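Local coordinates for DUF4276 family protein (Pyrococcus horikoshii, PDB 2P62), which is of unknown function but belongs to a Toprim-like family, whose relatives include nucleic-acid-processing enzymes, at residues A[133-145]-A[150-162]. Residues are numbered along the deposited sequence; the frame is centred on the assembly and turned at random.
Sequences PYGMGNLTLNEPF and KELELSLAYLAKL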
loop_
_atom_site.group_PDB
_atom_site.type_symbol
_atom_site.label_atom_id
_atom_site.label_comp_id
_atom_site.label_asym_id
_atom_site.label_seq_id
_atom_site.Cartn_x
_atom_site.Cartn_y
_atom_site.Cartn_z
ATOM N N PRO A 133 -14.766 -20.377 -11.015
ATOM C CA PRO A 133 -13.425 -20.441 -10.429
ATOM C C PRO A 133 -12.429 -20.070 -11.534
ATOM O O PRO A 133 -12.461 -20.633 -12.627
ATOM C CB PRO A 133 -13.315 -21.888 -9.944
ATOM C CG PRO A 133 -14.264 -22.646 -10.837
ATOM C CD PRO A 133 -15.406 -21.703 -11.096
ATOM N N TYR A 134 -11.568 -19.096 -11.265
ATOM C CA TYR A 134 -10.615 -18.667 -12.273
ATOM C C TYR A 134 -9.186 -18.552 -11.766
ATOM O O TYR A 134 -8.929 -17.936 -10.735
ATOM C CB TYR A 134 -11.072 -17.329 -12.858
ATOM C CG TYR A 134 -10.218 -16.819 -13.990
ATOM C CD1 TYR A 134 -9.149 -15.955 -13.749
ATOM C CD2 TYR A 134 -10.462 -17.219 -15.306
ATOM C CE1 TYR A 134 -8.342 -15.499 -14.794
ATOM C CE2 TYR A 134 -9.659 -16.771 -16.357
ATOM C CZ TYR A 134 -8.606 -15.912 -16.093
ATOM O OH TYR A 134 -7.822 -15.456 -17.126
ATOM N N GLY A 135 -8.258 -19.159 -12.504
ATOM C CA GLY A 135 -6.856 -19.106 -12.134
ATOM C C GLY A 135 -6.160 -17.994 -12.899
ATOM O O GLY A 135 -6.206 -17.975 -14.127
ATOM N N MET A 136 -5.526 -17.067 -12.183
ATOM C CA MET A 136 -4.831 -15.946 -12.807
ATOM C C MET A 136 -3.379 -16.279 -13.149
ATOM O O MET A 136 -2.689 -16.972 -12.404
ATOM C CB MET A 136 -4.864 -14.729 -11.878
ATOM C CG MET A 136 -4.168 -13.473 -12.421
ATOM S SD MET A 136 -5.029 -12.686 -13.809
ATOM C CE MET A 136 -6.538 -12.274 -12.987
ATOM N N GLY A 137 -2.920 -15.784 -14.288
ATOM C CA GLY A 137 -1.551 -16.037 -14.684
ATOM C C GLY A 137 -1.353 -17.251 -15.569
ATOM O O GLY A 137 -0.273 -17.837 -15.571
ATOM N N ASN A 138 -2.373 -17.645 -16.324
ATOM C CA ASN A 138 -2.220 -18.803 -17.199
ATOM C C ASN A 138 -1.630 -18.398 -18.545
ATOM O O ASN A 138 -2.350 -18.223 -19.530
ATOM C CB ASN A 138 -3.558 -19.515 -17.416
ATOM C CG ASN A 138 -3.604 -20.876 -16.741
ATOM O OD1 ASN A 138 -2.660 -21.666 -16.852
ATOM N ND2 ASN A 138 -4.705 -21.165 -16.048
ATOM N N LEU A 139 -0.313 -18.236 -18.577
ATOM C CA LEU A 139 0.388 -17.861 -19.802
ATOM C C LEU A 139 1.856 -18.212 -19.660
ATOM O O LEU A 139 2.268 -18.764 -18.643
ATOM C CB LEU A 139 0.218 -16.355 -20.107
ATOM C CG LEU A 139 0.703 -15.196 -19.205
ATOM C CD1 LEU A 139 0.249 -15.426 -17.769
ATOM C CD2 LEU A 139 2.210 -15.056 -19.266
ATOM N N THR A 140 2.637 -17.930 -20.694
ATOM C CA THR A 140 4.067 -18.201 -20.648
ATOM C C THR A 140 4.788 -16.905 -20.949
ATOM O O THR A 140 4.642 -16.333 -22.027
ATOM C CB THR A 140 4.485 -19.267 -21.675
ATOM O OG1 THR A 140 3.843 -20.511 -21.363
ATOM C CG2 THR A 140 6.000 -19.472 -21.639
ATOM N N LEU A 141 5.530 -16.425 -19.963
ATOM C CA LEU A 141 6.281 -15.188 -20.093
ATOM C C LEU A 141 7.680 -15.617 -20.500
ATOM O O LEU A 141 8.437 -16.149 -19.691
ATOM C CB LEU A 141 6.287 -14.465 -18.746
ATOM C CG LEU A 141 6.824 -13.046 -18.573
ATOM C CD1 LEU A 141 8.291 -13.112 -18.314
ATOM C CD2 LEU A 141 6.485 -12.179 -19.779
ATOM N N ASN A 142 8.028 -15.406 -21.758
ATOM C CA ASN A 142 9.337 -15.838 -22.213
ATOM C C ASN A 142 10.478 -14.865 -21.969
ATOM O O ASN A 142 10.929 -14.183 -22.888
ATOM C CB ASN A 142 9.263 -16.225 -23.688
ATOM C CG ASN A 142 8.581 -17.564 -23.894
ATOM O OD1 ASN A 142 9.064 -18.593 -23.409
ATOM N ND2 ASN A 142 7.451 -17.562 -24.602
ATOM N N GLU A 143 10.942 -14.815 -20.720
ATOM C CA GLU A 143 12.055 -13.951 -20.320
ATOM C C GLU A 143 13.115 -14.816 -19.616
ATOM O O GLU A 143 12.861 -15.400 -18.562
ATOM C CB GLU A 143 11.554 -12.829 -19.399
ATOM C CG GLU A 143 10.628 -11.822 -20.093
ATOM C CD GLU A 143 11.350 -10.970 -21.131
ATOM O OE1 GLU A 143 10.668 -10.290 -21.937
ATOM O OE2 GLU A 143 12.604 -10.974 -21.132
ATOM N N PRO A 144 14.321 -14.906 -20.199
ATOM C CA PRO A 144 15.411 -15.712 -19.632
ATOM C C PRO A 144 15.784 -15.430 -18.179
ATOM O O PRO A 144 16.343 -16.293 -17.495
ATOM C CB PRO A 144 16.573 -15.459 -20.596
ATOM C CG PRO A 144 16.288 -14.081 -21.133
ATOM C CD PRO A 144 14.790 -14.118 -21.353
ATOM N N PHE A 145 15.462 -14.239 -17.696
ATOM C CA PHE A 145 15.806 -13.895 -16.324
ATOM C C PHE A 145 14.625 -13.848 -15.361
ATOM O O PHE A 145 14.769 -13.414 -14.217
ATOM C CB PHE A 145 16.566 -12.568 -16.319
ATOM C CG PHE A 145 17.912 -12.657 -16.975
ATOM C CD1 PHE A 145 18.917 -13.439 -16.411
ATOM C CD2 PHE A 145 18.166 -12.010 -18.181
ATOM C CE1 PHE A 145 20.154 -13.578 -17.037
ATOM C CE2 PHE A 145 19.401 -12.143 -18.819
ATOM C CZ PHE A 145 20.397 -12.932 -18.242
ATOM N N LYS A 150 3.101 -18.646 -12.331
ATOM C CA LYS A 150 1.777 -18.272 -12.805
ATOM C C LYS A 150 0.977 -17.551 -11.734
ATOM O O LYS A 150 0.504 -18.152 -10.767
ATOM C CB LYS A 150 1.030 -19.511 -13.301
ATOM C CG LYS A 150 1.720 -20.224 -14.461
ATOM C CD LYS A 150 0.812 -21.292 -15.043
ATOM C CE LYS A 150 1.456 -22.034 -16.206
ATOM N NZ LYS A 150 2.604 -22.879 -15.757
ATOM N N GLU A 151 0.828 -16.246 -11.930
ATOM C CA GLU A 151 0.119 -15.401 -10.983
ATOM C C GLU A 151 -0.150 -14.043 -11.602
ATOM O O GLU A 151 0.304 -13.759 -12.709
ATOM C CB GLU A 151 0.946 -15.251 -9.699
ATOM C CG GLU A 151 2.386 -14.789 -9.901
ATOM C CD GLU A 151 3.175 -14.771 -8.601
ATOM O OE1 GLU A 151 3.117 -15.771 -7.851
ATOM O OE2 GLU A 151 3.872 -13.772 -8.329
ATOM N N LEU A 152 -0.895 -13.212 -10.886
ATOM C CA LEU A 152 -1.244 -11.877 -11.362
ATOM C C LEU A 152 -0.049 -11.098 -11.906
ATOM O O LEU A 152 -0.151 -10.427 -12.932
ATOM C CB LEU A 152 -1.900 -11.089 -10.225
ATOM C CG LEU A 152 -2.648 -9.770 -10.471
ATOM C CD1 LEU A 152 -1.825 -8.633 -9.917
ATOM C CD2 LEU A 152 -2.979 -9.569 -11.946
ATOM N N GLU A 153 1.089 -11.204 -11.234
ATOM C CA GLU A 153 2.264 -10.472 -11.664
ATOM C C GLU A 153 2.834 -10.965 -12.998
ATOM O O GLU A 153 3.366 -10.173 -13.778
ATOM C CB GLU A 153 3.317 -10.512 -10.559
ATOM C CG GLU A 153 2.946 -9.671 -9.330
ATOM C CD GLU A 153 1.892 -10.305 -8.411
ATOM O OE1 GLU A 153 1.567 -9.655 -7.384
ATOM O OE2 GLU A 153 1.398 -11.429 -8.691
ATOM N N LEU A 154 2.706 -12.265 -13.261
ATOM C CA LEU A 154 3.192 -12.844 -14.507
ATOM C C LEU A 154 2.437 -12.210 -15.679
ATOM O O LEU A 154 3.025 -11.880 -16.706
ATOM C CB LEU A 154 3.000 -14.367 -14.515
ATOM C CG LEU A 154 3.826 -15.088 -15.598
ATOM C CD1 LEU A 154 5.297 -14.898 -15.275
ATOM C CD2 LEU A 154 3.482 -16.574 -15.667
ATOM N N SER A 155 1.134 -12.029 -15.522
ATOM C CA SER A 155 0.334 -11.399 -16.566
ATOM C C SER A 155 0.750 -9.935 -16.709
ATOM O O SER A 155 0.843 -9.422 -17.823
ATOM C CB SER A 155 -1.151 -11.474 -16.217
ATOM O OG SER A 155 -1.577 -12.815 -16.081
ATOM N N LEU A 156 0.976 -9.266 -15.578
ATOM C CA LEU A 156 1.399 -7.862 -15.568
ATOM C C LEU A 156 2.756 -7.752 -16.257
ATOM O O LEU A 156 3.027 -6.794 -16.972
ATOM C CB LEU A 156 1.515 -7.338 -14.126
ATOM C CG LEU A 156 0.374 -6.523 -13.484
ATOM C CD1 LEU A 156 0.218 -5.191 -14.222
ATOM C CD2 LEU A 156 -0.917 -7.298 -13.520
ATOM N N ALA A 157 3.608 -8.743 -16.029
ATOM C CA ALA A 157 4.925 -8.760 -16.646
ATOM C C ALA A 157 4.771 -8.915 -18.162
ATOM O O ALA A 157 5.561 -8.363 -18.930
ATOM C CB ALA A 157 5.755 -9.909 -16.083
ATOM N N TYR A 158 3.750 -9.660 -18.590
ATOM C CA TYR A 158 3.523 -9.877 -20.013
ATOM C C TYR A 158 3.030 -8.600 -20.684
ATOM O O TYR A 158 3.375 -8.310 -21.835
ATOM C CB TYR A 158 2.530 -11.028 -20.225
ATOM C CG TYR A 158 2.373 -11.429 -21.673
ATOM C CD1 TYR A 158 1.334 -10.922 -22.443
ATOM C CD2 TYR A 158 3.285 -12.291 -22.279
ATOM C CE1 TYR A 158 1.199 -11.259 -23.783
ATOM C CE2 TYR A 158 3.164 -12.640 -23.622
ATOM C CZ TYR A 158 2.114 -12.117 -24.369
ATOM O OH TYR A 158 1.982 -12.449 -25.699
ATOM N N LEU A 159 2.230 -7.830 -19.956
ATOM C CA LEU A 159 1.732 -6.570 -20.476
ATOM C C LEU A 159 2.932 -5.631 -20.636
ATOM O O LEU A 159 3.032 -4.906 -21.624
ATOM C CB LEU A 159 0.709 -5.961 -19.510
ATOM C CG LEU A 159 0.146 -4.582 -19.891
ATOM C CD1 LEU A 159 -0.544 -4.654 -21.238
ATOM C CD2 LEU A 159 -0.827 -4.114 -18.822
ATOM N N ALA A 160 3.844 -5.658 -19.665
ATOM C CA ALA A 160 5.035 -4.815 -19.714
ATOM C C ALA A 160 5.848 -5.184 -20.947
ATOM O O ALA A 160 6.390 -4.318 -21.635
ATOM C CB ALA A 160 5.874 -4.999 -18.446
ATOM N N LYS A 161 5.928 -6.479 -21.220
ATOM C CA LYS A 161 6.652 -6.968 -22.383
ATOM C C LYS A 161 6.048 -6.393 -23.668
ATOM O O LYS A 161 6.742 -5.749 -24.451
ATOM C CB LYS A 161 6.609 -8.499 -22.418
ATOM C CG LYS A 161 7.433 -9.126 -23.533
ATOM C CD LYS A 161 7.542 -10.626 -23.321
ATOM C CE LYS A 161 8.439 -11.284 -24.352
ATOM N NZ LYS A 161 8.641 -12.726 -24.040
ATOM N N LEU A 162 4.756 -6.613 -23.882
ATOM C CA LEU A 162 4.100 -6.104 -25.083
ATOM C C LEU A 162 4.309 -4.613 -25.253
ATOM O O LEU A 162 4.408 -4.111 -26.375
ATOM C CB LEU A 162 2.602 -6.387 -25.039
ATOM C CG LEU A 162 2.205 -7.859 -24.890
ATOM C CD1 LEU A 162 0.696 -7.995 -25.117
ATOM C CD2 LEU A 162 2.967 -8.708 -25.889
#
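Leu141 and Leu139 lie on Leu154 and Tyr158, where the extended segment after strand 129-136 runs along helix 152-162. The strand belongs to the mixed sheet of what is probably a Toprim-like fold, and the chain turns back through a short loop into the helix. Leu141 CB sits 3.6 Å from Leu154 CD1. With its CG anti to the backbone N (chi1 -172°), Leu141 brings CD2 to the edge of the Tyr158 ring, 4.1 Å from ring atom CD2. Leu139 slides past Leu154 in the opposite direction, its CD2 4.0 Å from Leu154 CG. Near the start of the helix, Gly137 packs closely on the N-cap residue Glu151. Gly137 CA lies 3.5 Å from Glu151 O, at backbone angles (phi 93°) suited to glycine. Beside it, Met136 CG rests 3.5 Å from Leu152 CA. At the far end, Lys161 extends fully and its NZ donates to Asn142 O at 2.9 Å. The donor stands above the carbonyl plane, 52° out of it. Glu143 OE1 adds a long salt bridge to the same NZ, at 3.8 Å. A methionine in place of Lys161 would probably leave Asn142 O without this donor and Glu143 without its countercharge here. Further out, Tyr158 OH is hydrogen-bonded to Glu229 OE1 of helix 220-229, and Glu148 OE2 binds the backbone N of Leu141. Asp97 OD1 takes the N-H of Leu152 at the start of the helix.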